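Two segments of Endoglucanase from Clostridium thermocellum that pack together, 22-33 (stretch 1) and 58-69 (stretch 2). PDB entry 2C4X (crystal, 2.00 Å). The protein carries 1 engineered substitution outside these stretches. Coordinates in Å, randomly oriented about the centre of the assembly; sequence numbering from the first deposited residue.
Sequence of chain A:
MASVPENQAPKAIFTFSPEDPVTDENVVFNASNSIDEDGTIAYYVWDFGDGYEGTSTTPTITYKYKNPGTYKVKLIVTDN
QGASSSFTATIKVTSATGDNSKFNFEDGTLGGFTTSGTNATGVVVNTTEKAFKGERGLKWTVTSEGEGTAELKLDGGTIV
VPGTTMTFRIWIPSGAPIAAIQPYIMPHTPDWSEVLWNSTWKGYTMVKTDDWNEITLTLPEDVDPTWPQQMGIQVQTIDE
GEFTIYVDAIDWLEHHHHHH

Stretch 1 22-33: VTDENVVFNASN
Stretch 2, residues 58-69: TPTITYKYKNPG

Residues 27-30 and 60-63 are neighbouring antiparallel strands, their axes 4.7 Å apart at closest approach, their directions 156° apart. Val27 faces Tyr63 and Phe29 faces Ile61 as hydrogen-bonded pairs: Val27 N to Tyr63 O, 2.8 Å; Tyr63 N to Val27 O, 3.0 Å; Phe29 N to Ile61 O, 2.8 Å; Ile61 N to Phe29 O, 3.1 Å. Val28-Thr62 and Asn30-Thr60 are the non-hydrogen-bonded pairs between and beyond them, CA atoms 4.4 and 4.6 Å apart. Ala31 N extends the ladder to Pro59 O (2.8 Å); proline, lacking an amide hydrogen, can still accept.

Before the strand, Val22-Glu25 form a type II turn, closed by Glu25 N to Val22 O (3.2 Å); Asp24, at phi/psi 67/14, gives its N to Tyr65 O (2.7 Å). Beside this turn, one water donates to Val22 O (2.8 Å) and Glu25 O (2.7 Å) and accepts from Tyr65 N (3.1 Å). Another accepts from Lys64 NZ (2.7 Å) and, weakly, Asn26 ND2 (3.3 Å).

Thr62 (chi1 t) places OG1 2.8 Å from Asn26 OD1 and 3.2 Å from Val27 O, two acceptors competing for one proton. Asn30 OD1 (chi1 t) accepts from Ser32 N (2.9 Å) and Ser32 OG (2.7 Å). On the other face, buried Phe29 (chi1 m) offers broad apolar surface, CB 3.9 Å from Ile61 CG2 and ring-edge CE1 3.9 Å from Tyr63 CB, while its backbone N and O are satisfied by Ile61.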

ATOM      1  N   VAL A  22      11.804  -4.896  -5.602  1.00 34.17           N
ATOM      2  CA  VAL A  22      11.094  -6.087  -5.173  1.00 33.74           C
ATOM      3  C   VAL A  22      12.096  -7.101  -4.590  1.00 34.03           C
ATOM      4  O   VAL A  22      13.326  -6.916  -4.677  1.00 33.29           O
ATOM      5  CB  VAL A  22      10.201  -6.711  -6.296  1.00 33.80           C
ATOM      6  CG1 VAL A  22       9.154  -5.699  -6.779  1.00 33.49           C
ATOM      7  CG2 VAL A  22      11.034  -7.232  -7.463  1.00 32.92           C
ATOM      8  N   THR A  23      11.572  -8.161  -3.988  1.00 34.03           N
ATOM      9  CA  THR A  23      12.430  -9.181  -3.421  1.00 34.71           C
ATOM     10  C   THR A  23      13.291  -9.784  -4.518  1.00 35.49           C
ATOM     11  O   THR A  23      12.820  -9.992  -5.657  1.00 35.10           O
ATOM     12  CB  THR A  23      11.634 -10.268  -2.672  1.00 34.95           C
ATOM     13  OG1 THR A  23      10.592 -10.781  -3.513  1.00 35.34           O
ATOM     14  CG2 THR A  23      11.010  -9.675  -1.425  1.00 34.46           C
ATOM     15  N   ASP A  24      14.561 -10.001  -4.164  1.00 36.32           N
ATOM     16  CA  ASP A  24      15.578 -10.618  -5.009  1.00 37.59           C
ATOM     17  C   ASP A  24      15.980  -9.782  -6.236  1.00 37.12           C
ATOM     18  O   ASP A  24      16.630 -10.281  -7.151  1.00 36.87           O
ATOM     19  CB  ASP A  24      15.175 -12.053  -5.372  1.00 38.89           C
ATOM     20  CG  ASP A  24      15.282 -13.011  -4.171  1.00 44.48           C
ATOM     21  OD1 ASP A  24      16.381 -13.100  -3.535  1.00 48.75           O
ATOM     22  OD2 ASP A  24      14.260 -13.672  -3.858  1.00 49.66           O
ATOM     23  N   GLU A  25      15.601  -8.507  -6.236  1.00 36.00           N
ATOM     24  CA  GLU A  25      16.043  -7.567  -7.257  1.00 35.79           C
ATOM     25  C   GLU A  25      17.276  -6.836  -6.727  1.00 35.29           C
ATOM     26  O   GLU A  25      17.317  -6.452  -5.552  1.00 35.13           O
ATOM     27  CB  GLU A  25      14.932  -6.559  -7.557  1.00 35.84           C
ATOM     28  CG  GLU A  25      15.335  -5.453  -8.516  1.00 36.69           C
ATOM     29  CD  GLU A  25      14.194  -4.532  -8.884  1.00 36.25           C
ATOM     30  OE1 GLU A  25      13.233  -4.401  -8.096  1.00 36.06           O
ATOM     31  OE2 GLU A  25      14.266  -3.932  -9.976  1.00 38.17           O
ATOM     32  N   ASN A  26      18.281  -6.653  -7.581  1.00 34.37           N
ATOM     33  CA  ASN A  26      19.455  -5.886  -7.186  1.00 34.16           C
ATOM     34  C   ASN A  26      19.149  -4.418  -6.943  1.00 33.94           C
ATOM     35  O   ASN A  26      18.496  -3.760  -7.766  1.00 32.46           O
ATOM     36  CB  ASN A  26      20.568  -5.999  -8.217  1.00 34.74           C
ATOM     37  CG  ASN A  26      21.354  -7.266  -8.068  1.00 35.27           C
ATOM     38  OD1 ASN A  26      22.409  -7.288  -7.430  1.00 39.58           O
ATOM     39  ND2 ASN A  26      20.841  -8.329  -8.620  1.00 34.42           N
ATOM     40  N   VAL A  27      19.615  -3.944  -5.786  1.00 33.57           N
ATOM     41  CA  VAL A  27      19.594  -2.542  -5.400  1.00 33.65           C
ATOM     42  C   VAL A  27      21.046  -2.068  -5.429  1.00 34.13           C
ATOM     43  O   VAL A  27      21.923  -2.705  -4.853  1.00 34.37           O
ATOM     44  CB  VAL A  27      19.033  -2.350  -3.967  1.00 33.48           C
ATOM     45  CG1 VAL A  27      19.021  -0.864  -3.578  1.00 33.33           C
ATOM     46  CG2 VAL A  27      17.624  -2.924  -3.854  1.00 33.95           C
ATOM     47  N   VAL A  28      21.313  -0.967  -6.117  1.00 34.20           N
ATOM     48  CA  VAL A  28      22.648  -0.401  -6.079  1.00 34.33           C
ATOM     49  C   VAL A  28      22.659   0.747  -5.085  1.00 34.24           C
ATOM     50  O   VAL A  28      21.952   1.732  -5.269  1.00 34.46           O
ATOM     51  CB  VAL A  28      23.138   0.071  -7.470  1.00 34.60           C
ATOM     52  CG1 VAL A  28      24.507   0.755  -7.347  1.00 33.84           C
ATOM     53  CG2 VAL A  28      23.205  -1.101  -8.441  1.00 34.64           C
ATOM     54  N   PHE A  29      23.450   0.606  -4.025  1.00 34.04           N
ATOM     55  CA  PHE A  29      23.641   1.687  -3.066  1.00 34.38           C
ATOM     56  C   PHE A  29      24.861   2.481  -3.488  1.00 34.83           C
ATOM     57  O   PHE A  29      25.916   1.912  -3.780  1.00 34.93           O
ATOM     58  CB  PHE A  29      23.815   1.135  -1.640  1.00 34.09           C
ATOM     59  CG  PHE A  29      22.582   0.456  -1.104  1.00 33.98           C
ATOM     60  CD1 PHE A  29      22.379  -0.911  -1.303  1.00 34.29           C
ATOM     61  CD2 PHE A  29      21.622   1.186  -0.407  1.00 34.10           C
ATOM     62  CE1 PHE A  29      21.236  -1.549  -0.790  1.00 34.51           C
ATOM     63  CE2 PHE A  29      20.469   0.572   0.092  1.00 34.79           C
ATOM     64  CZ  PHE A  29      20.276  -0.801  -0.097  1.00 34.53           C
ATOM     65  N   ASN A  30      24.711   3.796  -3.520  1.00 34.93           N
ATOM     66  CA  ASN A  30      25.747   4.661  -4.057  1.00 34.89           C
ATOM     67  C   ASN A  30      26.129   5.737  -3.044  1.00 34.69           C
ATOM     68  O   ASN A  30      25.403   6.704  -2.848  1.00 34.12           O
ATOM     69  CB  ASN A  30      25.260   5.270  -5.379  1.00 35.11           C
ATOM     70  CG  ASN A  30      26.342   6.031  -6.110  1.00 36.48           C
ATOM     71  OD1 ASN A  30      27.219   6.632  -5.498  1.00 37.31           O
ATOM     72  ND2 ASN A  30      26.281   6.011  -7.437  1.00 37.07           N
ATOM     73  N   ALA A  31      27.274   5.549  -2.394  1.00 34.65           N
ATOM     74  CA  ALA A  31      27.777   6.500  -1.401  1.00 34.51           C
ATOM     75  C   ALA A  31      28.803   7.479  -1.979  1.00 34.74           C
ATOM     76  O   ALA A  31      29.606   8.049  -1.236  1.00 34.83           O
ATOM     77  CB  ALA A  31      28.383   5.740  -0.223  1.00 34.30           C
ATOM     78  N   SER A  32      28.776   7.681  -3.293  1.00 35.18           N
ATOM     79  CA  SER A  32      29.837   8.427  -3.976  1.00 35.67           C
ATOM     80  C   SER A  32      29.896   9.924  -3.641  1.00 35.84           C
ATOM     81  O   SER A  32      30.916  10.566  -3.893  1.00 35.55           O
ATOM     82  CB  SER A  32      29.775   8.211  -5.490  1.00 35.80           C
ATOM     83  OG  SER A  32      28.656   8.875  -6.038  1.00 37.73           O
ATOM     84  N   ASN A  33      28.828  10.474  -3.062  1.00 35.58           N
ATOM     85  CA  ASN A  33      28.892  11.863  -2.592  1.00 35.70           C
ATOM     86  C   ASN A  33      29.443  12.012  -1.185  1.00 35.80           C
ATOM     87  O   ASN A  33      29.599  13.138  -0.702  1.00 35.79           O
ATOM     88  CB  ASN A  33      27.564  12.609  -2.770  1.00 35.61           C
ATOM     89  CG  ASN A  33      27.223  12.837  -4.238  1.00 36.58           C
ATOM     90  OD1 ASN A  33      26.057  12.799  -4.621  1.00 37.90           O
ATOM     91  ND2 ASN A  33      28.243  13.059  -5.066  1.00 36.83           N
ATOM     92  N   THR A  58      35.406   1.080  -2.027  1.00 39.27           N
ATOM     93  CA  THR A  58      34.810   1.939  -3.056  1.00 39.10           C
ATOM     94  C   THR A  58      33.352   2.268  -2.685  1.00 38.60           C
ATOM     95  O   THR A  58      32.729   1.512  -1.954  1.00 37.95           O
ATOM     96  CB  THR A  58      34.886   1.281  -4.453  1.00 39.39           C
ATOM     97  OG1 THR A  58      34.180   0.038  -4.431  1.00 40.28           O
ATOM     98  CG2 THR A  58      36.340   1.040  -4.881  1.00 39.69           C
ATOM     99  N   PRO A  59      32.815   3.408  -3.177  1.00 38.51           N
ATOM    100  CA  PRO A  59      31.515   3.888  -2.679  1.00 38.47           C
ATOM    101  C   PRO A  59      30.221   3.206  -3.168  1.00 38.44           C
ATOM    102  O   PRO A  59      29.140   3.547  -2.682  1.00 38.40           O
ATOM    103  CB  PRO A  59      31.515   5.379  -3.058  1.00 38.31           C
ATOM    104  CG  PRO A  59      32.508   5.536  -4.132  1.00 38.53           C
ATOM    105  CD  PRO A  59      33.399   4.321  -4.180  1.00 38.42           C
ATOM    106  N   THR A  60      30.293   2.261  -4.096  1.00 38.55           N
ATOM    107  CA  THR A  60      29.064   1.551  -4.466  1.00 39.30           C
ATOM    108  C   THR A  60      29.062   0.087  -4.009  1.00 39.37           C
ATOM    109  O   THR A  60      30.110  -0.515  -3.780  1.00 39.02           O
ATOM    110  CB  THR A  60      28.716   1.652  -5.975  1.00 39.35           C
ATOM    111  OG1 THR A  60      29.558   0.768  -6.715  1.00 41.37           O
ATOM    112  CG2 THR A  60      28.869   3.089  -6.499  1.00 39.50           C
ATOM    113  N   ILE A  61      27.863  -0.466  -3.851  1.00 39.07           N
ATOM    114  CA  ILE A  61      27.678  -1.856  -3.466  1.00 38.84           C
ATOM    115  C   ILE A  61      26.296  -2.255  -3.974  1.00 38.89           C
ATOM    116  O   ILE A  61      25.395  -1.419  -4.061  1.00 39.15           O
ATOM    117  CB  ILE A  61      27.840  -2.083  -1.917  1.00 38.87           C
ATOM    118  CG1 ILE A  61      28.076  -3.575  -1.604  1.00 38.96           C
ATOM    119  CG2 ILE A  61      26.639  -1.514  -1.117  1.00 37.41           C
ATOM    120  CD1 ILE A  61      28.772  -3.866  -0.256  1.00 39.09           C
ATOM    121  N   THR A  62      26.141  -3.514  -4.351  1.00 38.44           N
ATOM    122  CA  THR A  62      24.837  -4.014  -4.761  1.00 38.85           C
ATOM    123  C   THR A  62      24.356  -5.076  -3.774  1.00 38.56           C
ATOM    124  O   THR A  62      25.168  -5.796  -3.170  1.00 38.98           O
ATOM    125  CB  THR A  62      24.817  -4.496  -6.258  1.00 38.76           C
ATOM    126  OG1 THR A  62      23.478  -4.829  -6.643  1.00 39.97           O
ATOM    127  CG2 THR A  62      25.717  -5.708  -6.480  1.00 38.64           C
ATOM    128  N   TYR A  63      23.040  -5.153  -3.606  1.00 38.09           N
ATOM    129  CA  TYR A  63      22.422  -5.980  -2.580  1.00 37.53           C
ATOM    130  C   TYR A  63      21.007  -6.425  -2.981  1.00 37.18           C
ATOM    131  O   TYR A  63      20.302  -5.700  -3.679  1.00 37.17           O
ATOM    132  CB  TYR A  63      22.390  -5.226  -1.234  1.00 37.98           C
ATOM    133  CG  TYR A  63      22.130  -6.146  -0.073  1.00 37.96           C
ATOM    134  CD1 TYR A  63      23.121  -7.018   0.374  1.00 39.09           C
ATOM    135  CD2 TYR A  63      20.878  -6.191   0.547  1.00 37.45           C
ATOM    136  CE1 TYR A  63      22.888  -7.895   1.409  1.00 39.62           C
ATOM    137  CE2 TYR A  63      20.634  -7.065   1.599  1.00 37.24           C
ATOM    138  CZ  TYR A  63      21.643  -7.913   2.024  1.00 38.86           C
ATOM    139  OH  TYR A  63      21.427  -8.804   3.052  1.00 38.29           O
ATOM    140  N   LYS A  64      20.606  -7.611  -2.520  1.00 36.61           N
ATOM    141  CA  LYS A  64      19.273  -8.167  -2.762  1.00 35.56           C
ATOM    142  C   LYS A  64      18.618  -8.543  -1.440  1.00 35.50           C
ATOM    143  O   LYS A  64      19.252  -9.169  -0.590  1.00 34.95           O
ATOM    144  CB  LYS A  64      19.367  -9.436  -3.623  1.00 35.48           C
ATOM    145  CG  LYS A  64      19.983  -9.248  -4.987  1.00 35.50           C
ATOM    146  CD  LYS A  64      20.101 -10.569  -5.743  1.00 34.44           C
ATOM    147  CE  LYS A  64      21.447 -11.216  -5.511  1.00 34.64           C
ATOM    148  NZ  LYS A  64      21.657 -12.441  -6.371  1.00 35.73           N
ATOM    149  N   TYR A  65      17.348  -8.174  -1.273  1.00 34.94           N
ATOM    150  CA  TYR A  65      16.583  -8.569  -0.089  1.00 34.79           C
ATOM    151  C   TYR A  65      15.694  -9.756  -0.439  1.00 35.28           C
ATOM    152  O   TYR A  65      15.029  -9.767  -1.480  1.00 34.39           O
ATOM    153  CB  TYR A  65      15.730  -7.411   0.430  1.00 34.51           C
ATOM    154  CG  TYR A  65      16.527  -6.274   1.021  1.00 33.61           C
ATOM    155  CD1 TYR A  65      16.890  -6.287   2.370  1.00 33.32           C
ATOM    156  CD2 TYR A  65      16.930  -5.197   0.234  1.00 34.98           C
ATOM    157  CE1 TYR A  65      17.623  -5.235   2.930  1.00 35.11           C
ATOM    158  CE2 TYR A  65      17.669  -4.134   0.782  1.00 35.68           C
ATOM    159  CZ  TYR A  65      18.007  -4.167   2.135  1.00 34.33           C
ATOM    160  OH  TYR A  65      18.727  -3.141   2.700  1.00 33.65           O
ATOM    161  N   LYS A  66      15.696 -10.766   0.420  1.00 35.52           N
ATOM    162  CA  LYS A  66      14.938 -11.972   0.107  1.00 36.20           C
ATOM    163  C   LYS A  66      13.480 -11.864   0.512  1.00 35.79           C
ATOM    164  O   LYS A  66      12.624 -12.463  -0.126  1.00 36.02           O
ATOM    165  CB  LYS A  66      15.611 -13.215   0.699  1.00 37.07           C
ATOM    166  CG  LYS A  66      15.029 -13.753   1.973  1.00 39.82           C
ATOM    167  CD  LYS A  66      15.388 -15.215   2.118  1.00 43.44           C
ATOM    168  CE  LYS A  66      15.195 -15.705   3.550  1.00 48.23           C
ATOM    169  NZ  LYS A  66      16.063 -14.979   4.546  1.00 49.72           N
ATOM    170  N   ASN A  67      13.199 -11.092   1.565  1.00 34.82           N
ATOM    171  CA  ASN A  67      11.835 -10.947   2.066  1.00 34.63           C
ATOM    172  C   ASN A  67      11.339  -9.515   1.936  1.00 34.53           C
ATOM    173  O   ASN A  67      12.146  -8.568   1.974  1.00 34.30           O
ATOM    174  CB  ASN A  67      11.734 -11.413   3.523  1.00 34.23           C
ATOM    175  CG  ASN A  67      11.946 -12.905   3.670  1.00 34.72           C
ATOM    176  OD1 ASN A  67      12.769 -13.355   4.470  1.00 35.34           O
ATOM    177  ND2 ASN A  67      11.211 -13.680   2.896  1.00 33.36           N
ATOM    178  N   PRO A  68      10.017  -9.346   1.767  1.00 34.81           N
ATOM    179  CA  PRO A  68       9.488  -7.979   1.759  1.00 34.76           C
ATOM    180  C   PRO A  68       9.593  -7.318   3.139  1.00 35.22           C
ATOM    181  O   PRO A  68       9.711  -8.006   4.159  1.00 35.27           O
ATOM    182  CB  PRO A  68       8.020  -8.146   1.336  1.00 34.71           C
ATOM    183  CG  PRO A  68       7.690  -9.574   1.543  1.00 34.89           C
ATOM    184  CD  PRO A  68       8.968 -10.368   1.547  1.00 34.63           C
ATOM    185  N   GLY A  69       9.563  -5.992   3.161  1.00 34.94           N
ATOM    186  CA  GLY A  69       9.591  -5.265   4.410  1.00 35.56           C
ATOM    187  C   GLY A  69      10.231  -3.910   4.245  1.00 35.51           C
ATOM    188  O   GLY A  69      10.625  -3.519   3.144  1.00 35.61           O
TER
HETATM  189  O   HOH W   1      15.767  -6.575  -3.368  1.00 28.72           O
HETATM  190  O   HOH W   2      22.121 -11.371  -8.858  1.00 65.75           O